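Local coordinates for uncharacterized protein HI_0666 (Haemophilus influenzae, PDB 7CZO) that forms the N-terminal domain of a HipA toxin, part of a HipBA toxin-antitoxin system with an unusual three-component regulatory mechanism, at residues P39-F44 against F57-S62. Sequence-based numbering, arbitrary orientation.
Sequences PLSLSF and FPYFAS
Phe44 drives the edge of its ring into the face of Phe57, a T-shaped pair with centroids 5.4 Å apart and planes at 80°; Phe44 CZ lies 3.8 Å from Phe57 CG. Phe44 CE2 meets Phe60 CE2 rim to rim, so the three phenylalanines make one aromatic cluster. Tyr59 receives Leu40 and Ser41 on the same side of its ring. Ser41 CB sits over the face, a CH-pi contact 3.8 Å from the centroid, while Leu40 CG approaches Tyr59 CE2 obliquely. With CG anti to its backbone N (chi1 178°), Leu40 also reaches Phe60, Leu40 CD2 lying 3.5 Å from Phe60 CZ.

Behind these side chains, a type I turn from Ser41 to Phe44, closed by a hydrogen bond from Phe44 N to Ser41 O, brings Ser41 and Phe44 to the same helix. Phe57, at the N-cap position, points toward the loop, whereas Phe60 reaches it only with the end of its ring.

The contact packs the loop between strands 27-31 and 51-53 against short helix 58-62. Tyr31 OH ties the loop down through hydrogen bonds with Leu40 N and Phe44 O; Phe29 and Phe51 extend the aromatic cluster onto the sheet, and Leu88 of helix 82-91 touches Phe60.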
ATOM      1  N   PRO A  39     -12.849  -9.035  -2.454  1.00 62.27           N
ATOM      2  CA  PRO A  39     -12.295  -7.703  -2.128  1.00 59.36           C
ATOM      3  C   PRO A  39     -11.138  -7.728  -1.130  1.00 60.60           C
ATOM      4  O   PRO A  39     -11.024  -8.641  -0.313  1.00 67.21           O
ATOM      5  CB  PRO A  39     -13.500  -6.963  -1.578  1.00 60.06           C
ATOM      6  CG  PRO A  39     -14.650  -7.572  -2.355  1.00 58.71           C
ATOM      7  CD  PRO A  39     -14.321  -9.033  -2.403  1.00 59.85           C
ATOM      8  N   LEU A  40     -10.245  -6.755  -1.237  1.00 65.01           N
ATOM      9  CA  LEU A  40      -9.096  -6.682  -0.326  1.00 63.08           C
ATOM     10  C   LEU A  40      -9.572  -6.396   1.115  1.00 61.28           C
ATOM     11  O   LEU A  40      -9.044  -6.924   2.094  1.00 65.42           O
ATOM     12  CB  LEU A  40      -8.108  -5.624  -0.824  1.00 60.65           C
ATOM     13  CG  LEU A  40      -6.864  -5.379   0.022  1.00 57.23           C
ATOM     14  CD1 LEU A  40      -5.960  -6.579  -0.101  1.00 61.47           C
ATOM     15  CD2 LEU A  40      -6.136  -4.132  -0.439  1.00 56.76           C
ATOM     16  N   SER A  41     -10.594  -5.575   1.233  1.00 59.73           N
ATOM     17  CA  SER A  41     -11.164  -5.276   2.521  1.00 64.99           C
ATOM     18  C   SER A  41     -12.568  -4.724   2.316  1.00 69.39           C
ATOM     19  O   SER A  41     -12.922  -4.301   1.212  1.00 69.89           O
ATOM     20  CB  SER A  41     -10.300  -4.229   3.207  1.00 66.14           C
ATOM     21  OG  SER A  41     -10.450  -2.987   2.549  1.00 59.49           O
ATOM     22  N   LEU A  42     -13.367  -4.695   3.372  1.00 76.38           N
ATOM     23  CA  LEU A  42     -14.717  -4.140   3.228  1.00 78.93           C
ATOM     24  C   LEU A  42     -14.670  -2.632   2.933  1.00 74.53           C
ATOM     25  O   LEU A  42     -15.640  -2.085   2.380  1.00 71.22           O
ATOM     26  CB  LEU A  42     -15.653  -4.503   4.402  1.00 80.91           C
ATOM     27  CG  LEU A  42     -15.168  -4.445   5.851  1.00 90.75           C
ATOM     28  CD1 LEU A  42     -14.914  -3.002   6.302  1.00 95.24           C
ATOM     29  CD2 LEU A  42     -16.183  -5.165   6.738  1.00 87.74           C
ATOM     30  N   SER A  43     -13.540  -1.978   3.238  1.00 67.29           N
ATOM     31  CA  SER A  43     -13.336  -0.569   2.829  1.00 59.12           C
ATOM     32  C   SER A  43     -13.122  -0.379   1.327  1.00 58.69           C
ATOM     33  O   SER A  43     -13.233   0.738   0.842  1.00 52.43           O
ATOM     34  CB  SER A  43     -12.158   0.037   3.556  1.00 59.72           C
ATOM     35  OG  SER A  43     -10.985  -0.728   3.324  1.00 65.38           O
ATOM     36  N   PHE A  44     -12.805  -1.468   0.612  1.00 61.63           N
ATOM     37  CA  PHE A  44     -12.486  -1.426  -0.810  1.00 57.41           C
ATOM     38  C   PHE A  44     -13.370  -2.374  -1.613  1.00 62.09           C
ATOM     39  O   PHE A  44     -12.917  -3.382  -2.134  1.00 51.01           O
ATOM     40  CB  PHE A  44     -11.025  -1.797  -1.052  1.00 60.18           C
ATOM     41  CG  PHE A  44     -10.037  -0.813  -0.481  1.00 63.24           C
ATOM     42  CD1 PHE A  44     -10.207   0.558  -0.653  1.00 66.07           C
ATOM     43  CD2 PHE A  44      -8.901  -1.264   0.173  1.00 61.25           C
ATOM     44  CE1 PHE A  44      -9.294   1.454  -0.150  1.00 63.75           C
ATOM     45  CE2 PHE A  44      -7.974  -0.375   0.680  1.00 59.98           C
ATOM     46  CZ  PHE A  44      -8.173   0.988   0.520  1.00 69.67           C
ATOM     47  N   PHE A  57      -4.571   5.151   3.504  1.00 56.30           N
ATOM     48  CA  PHE A  57      -5.698   4.295   3.809  1.00 56.74           C
ATOM     49  C   PHE A  57      -5.499   3.514   5.113  1.00 55.09           C
ATOM     50  O   PHE A  57      -4.561   2.762   5.265  1.00 60.63           O
ATOM     51  CB  PHE A  57      -5.888   3.341   2.647  1.00 59.79           C
ATOM     52  CG  PHE A  57      -6.092   4.047   1.320  1.00 57.40           C
ATOM     53  CD1 PHE A  57      -7.265   4.704   1.059  1.00 56.55           C
ATOM     54  CD2 PHE A  57      -5.110   4.059   0.368  1.00 56.24           C
ATOM     55  CE1 PHE A  57      -7.467   5.346  -0.129  1.00 56.40           C
ATOM     56  CE2 PHE A  57      -5.301   4.699  -0.828  1.00 60.08           C
ATOM     57  CZ  PHE A  57      -6.486   5.356  -1.075  1.00 56.01           C
ATOM     58  N   PRO A  58      -6.390   3.689   6.067  1.00 58.54           N
ATOM     59  CA  PRO A  58      -6.375   2.871   7.280  1.00 59.19           C
ATOM     60  C   PRO A  58      -6.100   1.386   7.079  1.00 57.70           C
ATOM     61  O   PRO A  58      -5.394   0.773   7.891  1.00 58.40           O
ATOM     62  CB  PRO A  58      -7.801   3.052   7.822  1.00 57.14           C
ATOM     63  CG  PRO A  58      -8.135   4.465   7.446  1.00 57.52           C
ATOM     64  CD  PRO A  58      -7.489   4.676   6.089  1.00 62.17           C
ATOM     65  N   TYR A  59      -6.668   0.798   6.031  1.00 52.93           N
ATOM     66  CA  TYR A  59      -6.468  -0.617   5.814  1.00 52.37           C
ATOM     67  C   TYR A  59      -4.975  -0.910   5.589  1.00 56.65           C
ATOM     68  O   TYR A  59      -4.408  -1.836   6.207  1.00 58.77           O
ATOM     69  CB  TYR A  59      -7.312  -1.164   4.650  1.00 52.43           C
ATOM     70  CG  TYR A  59      -7.044  -2.618   4.471  1.00 54.70           C
ATOM     71  CD1 TYR A  59      -7.555  -3.538   5.384  1.00 60.09           C
ATOM     72  CD2 TYR A  59      -6.168  -3.079   3.476  1.00 61.34           C
ATOM     73  CE1 TYR A  59      -7.263  -4.892   5.281  1.00 63.73           C
ATOM     74  CE2 TYR A  59      -5.868  -4.439   3.360  1.00 66.58           C
ATOM     75  CZ  TYR A  59      -6.423  -5.337   4.274  1.00 65.75           C
ATOM     76  OH  TYR A  59      -6.157  -6.674   4.206  1.00 66.55           O
ATOM     77  N   PHE A  60      -4.337  -0.131   4.715  1.00 51.37           N
ATOM     78  CA  PHE A  60      -2.927  -0.345   4.422  1.00 50.25           C
ATOM     79  C   PHE A  60      -2.061   0.078   5.613  1.00 49.23           C
ATOM     80  O   PHE A  60      -1.105  -0.584   5.962  1.00 59.97           O
ATOM     81  CB  PHE A  60      -2.520   0.404   3.158  1.00 51.52           C
ATOM     82  CG  PHE A  60      -2.978  -0.245   1.888  1.00 49.21           C
ATOM     83  CD1 PHE A  60      -2.274  -1.306   1.329  1.00 51.53           C
ATOM     84  CD2 PHE A  60      -4.094   0.225   1.213  1.00 56.25           C
ATOM     85  CE1 PHE A  60      -2.701  -1.905   0.132  1.00 52.85           C
ATOM     86  CE2 PHE A  60      -4.528  -0.373   0.004  1.00 55.46           C
ATOM     87  CZ  PHE A  60      -3.838  -1.437  -0.532  1.00 47.59           C
ATOM     88  N   ALA A  61      -2.376   1.171   6.270  1.00 48.08           N
ATOM     89  CA  ALA A  61      -1.612   1.496   7.476  1.00 48.04           C
ATOM     90  C   ALA A  61      -1.705   0.352   8.469  1.00 48.52           C
ATOM     91  O   ALA A  61      -0.783   0.143   9.238  1.00 59.38           O
ATOM     92  CB  ALA A  61      -2.115   2.771   8.128  1.00 42.03           C
ATOM     93  N   SER A  62      -2.824  -0.371   8.491  1.00 53.28           N
ATOM     94  CA  SER A  62      -3.007  -1.478   9.468  1.00 54.71           C
ATOM     95  C   SER A  62      -2.045  -2.667   9.235  1.00 51.57           C
ATOM     96  O   SER A  62      -1.803  -3.439  10.139  1.00 58.97           O
ATOM     97  CB  SER A  62      -4.439  -1.999   9.454  1.00 50.22           C
ATOM     98  OG  SER A  62      -4.574  -3.026   8.459  1.00 54.44           O
TER